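Serine protease (Arthrobacter nicotinovorans, PDB 3WY8) is a trypsin-like serine protease with keratinolytic activity, which probably cleaves peptide bonds by way of a catalytic triad. Local coordinates at residues C44-P49 with T81-N86. Numbering follows the deposited sequence.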
loop_
_atom_site.group_PDB
_atom_site.type_symbol
_atom_site.label_atom_id
_atom_site.label_comp_id
_atom_site.label_asym_id
_atom_site.label_seq_id
_atom_site.Cartn_x
_atom_site.Cartn_y
_atom_site.Cartn_z
ATOM N N CYS A 44 1.830 -4.995 -6.260
ATOM C CA CYS A 44 2.392 -3.729 -6.723
ATOM C C CYS A 44 3.906 -3.802 -6.915
ATOM O O CYS A 44 4.526 -2.821 -7.318
ATOM C CB CYS A 44 2.057 -2.593 -5.752
ATOM S SG CYS A 44 0.294 -2.162 -5.658
ATOM N N LEU A 45 4.508 -4.950 -6.620
ATOM C CA LEU A 45 5.956 -5.083 -6.801
ATOM C C LEU A 45 6.447 -6.483 -7.180
ATOM O O LEU A 45 7.647 -6.691 -7.356
ATOM C CB LEU A 45 6.721 -4.531 -5.579
ATOM C CG LEU A 45 6.424 -5.048 -4.168
ATOM C CD1 LEU A 45 6.828 -6.519 -4.009
ATOM C CD2 LEU A 45 7.166 -4.185 -3.152
ATOM N N ASN A 46 5.525 -7.435 -7.296
ATOM C CA ASN A 46 5.882 -8.803 -7.673
ATOM C C ASN A 46 4.735 -9.454 -8.435
ATOM O O ASN A 46 3.574 -9.297 -8.059
ATOM C CB ASN A 46 6.263 -9.627 -6.434
ATOM C CG ASN A 46 6.645 -11.060 -6.780
ATOM O OD1 ASN A 46 5.780 -11.899 -7.009
ATOM N ND2 ASN A 46 7.946 -11.340 -6.821
ATOM N N GLU A 47 5.070 -10.191 -9.494
ATOM C CA GLU A 47 4.067 -10.802 -10.380
ATOM C C GLU A 47 3.015 -11.666 -9.670
ATOM O O GLU A 47 1.873 -11.753 -10.128
ATOM C CB GLU A 47 4.745 -11.605 -11.496
ATOM C CG GLU A 47 5.539 -10.754 -12.476
ATOM C CD GLU A 47 6.122 -11.565 -13.617
ATOM O OE1 GLU A 47 5.829 -11.232 -14.784
ATOM O OE2 GLU A 47 6.857 -12.541 -13.352
ATOM N N GLY A 48 3.405 -12.305 -8.569
ATOM C CA GLY A 48 2.478 -13.077 -7.737
ATOM C C GLY A 48 1.755 -14.211 -8.454
ATOM O O GLY A 48 0.551 -14.118 -8.705
ATOM N N PRO A 49 2.477 -15.300 -8.777
ATOM C CA PRO A 49 3.905 -15.506 -8.535
ATOM C C PRO A 49 4.798 -15.048 -9.689
ATOM O O PRO A 49 4.343 -14.917 -10.830
ATOM C CB PRO A 49 4.004 -17.024 -8.382
ATOM C CG PRO A 49 2.946 -17.549 -9.300
ATOM C CD PRO A 49 1.828 -16.522 -9.293
ATOM N N THR A 81 7.003 -15.266 0.824
ATOM C CA THR A 81 7.115 -16.427 -0.063
ATOM C C THR A 81 5.763 -16.781 -0.666
ATOM O O THR A 81 5.658 -17.078 -1.862
ATOM C CB THR A 81 7.654 -17.664 0.706
ATOM O OG1 THR A 81 8.843 -17.304 1.413
ATOM C CG2 THR A 81 7.961 -18.809 -0.254
ATOM N N GLN A 82 4.733 -16.739 0.176
ATOM C CA GLN A 82 3.374 -17.068 -0.228
ATOM C C GLN A 82 2.884 -16.178 -1.362
ATOM O O GLN A 82 2.109 -16.631 -2.207
ATOM C CB GLN A 82 2.421 -16.999 0.964
ATOM C CG GLN A 82 2.678 -18.055 2.047
ATOM C CD GLN A 82 3.676 -17.607 3.107
ATOM O OE1 GLN A 82 4.553 -16.778 2.852
ATOM N NE2 GLN A 82 3.543 -18.160 4.311
ATOM N N TRP A 83 3.341 -14.926 -1.391
ATOM C CA TRP A 83 3.050 -14.061 -2.531
ATOM C C TRP A 83 3.949 -14.331 -3.745
ATOM O O TRP A 83 3.459 -14.612 -4.845
ATOM C CB TRP A 83 3.077 -12.559 -2.181
ATOM C CG TRP A 83 2.666 -11.792 -3.393
ATOM C CD1 TRP A 83 3.478 -11.118 -4.262
ATOM C CD2 TRP A 83 1.347 -11.721 -3.939
ATOM N NE1 TRP A 83 2.738 -10.604 -5.299
ATOM C CE2 TRP A 83 1.424 -10.960 -5.123
ATOM C CE3 TRP A 83 0.100 -12.220 -3.531
ATOM C CZ2 TRP A 83 0.305 -10.682 -5.906
ATOM C CZ3 TRP A 83 -1.015 -11.942 -4.308
ATOM C CH2 TRP A 83 -0.904 -11.176 -5.485
ATOM N N ALA A 84 5.257 -14.214 -3.541
ATOM C CA ALA A 84 6.237 -14.277 -4.623
ATOM C C ALA A 84 6.267 -15.632 -5.330
ATOM O O ALA A 84 6.537 -15.703 -6.534
ATOM C CB ALA A 84 7.621 -13.919 -4.092
ATOM N N SER A 85 5.975 -16.695 -4.580
ATOM C CA SER A 85 6.030 -18.063 -5.105
ATOM C C SER A 85 4.664 -18.634 -5.474
ATOM O O SER A 85 4.573 -19.504 -6.345
ATOM C CB SER A 85 6.721 -18.992 -4.102
ATOM O OG SER A 85 6.900 -20.288 -4.648
ATOM N N ASN A 86 3.608 -18.151 -4.826
ATOM C CA ASN A 86 2.275 -18.735 -5.014
ATOM C C ASN A 86 1.157 -17.763 -5.409
ATOM O O ASN A 86 0.054 -18.195 -5.757
ATOM C CB ASN A 86 1.863 -19.530 -3.767
ATOM C CG ASN A 86 2.758 -20.738 -3.514
ATOM O OD1 ASN A 86 3.186 -21.420 -4.450
ATOM N ND2 ASN A 86 3.041 -21.008 -2.244
#
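W83 reaches from the short helix 81-84 to the loop 44-49 and donates its indole N-H to the backbone of N46. The bond from W83 NE1 to N46 O is 3.2 Å long and fairly straight, at 163°. The oxygen lies close to the indole plane, but the donor stands above the carbonyl plane of N46. CG of W83 is anti to the backbone N (chi1 -176°), beside the carbonyl carbon. G48 CA lies over one face of this ring, offset toward its rim. G48 CA sits 3.8 Å from the centroid of the five-membered ring of W83, a CH-pi contact. G48 CA also lies 3.4 Å from W83 O as a CA-H...O contact. The absence of a side chain lets G48 CA come this close to the indole. N46 OD1 accepts from G48 N at 2.9 Å and closes an Asx turn, while N46 ND2 bonds to G50 O. The amide also packs on A84, with N46 OD1 3.4 Å from A84 CA. P49 follows a cis peptide bond and lies on the backbone just past W83. P49 CA is 3.3 Å from A84 O, and P49 CB touches S85 O. An alanine in place of W83 would probably leave N46 O without this donor and open a gap beside G48. The indole also touches H43, probably the histidine of the Ser-His-Asp triad. The contact thus packs the loop after H43 against the helix that follows strand 72-78, on the six-stranded barrel of a trypsin-like fold.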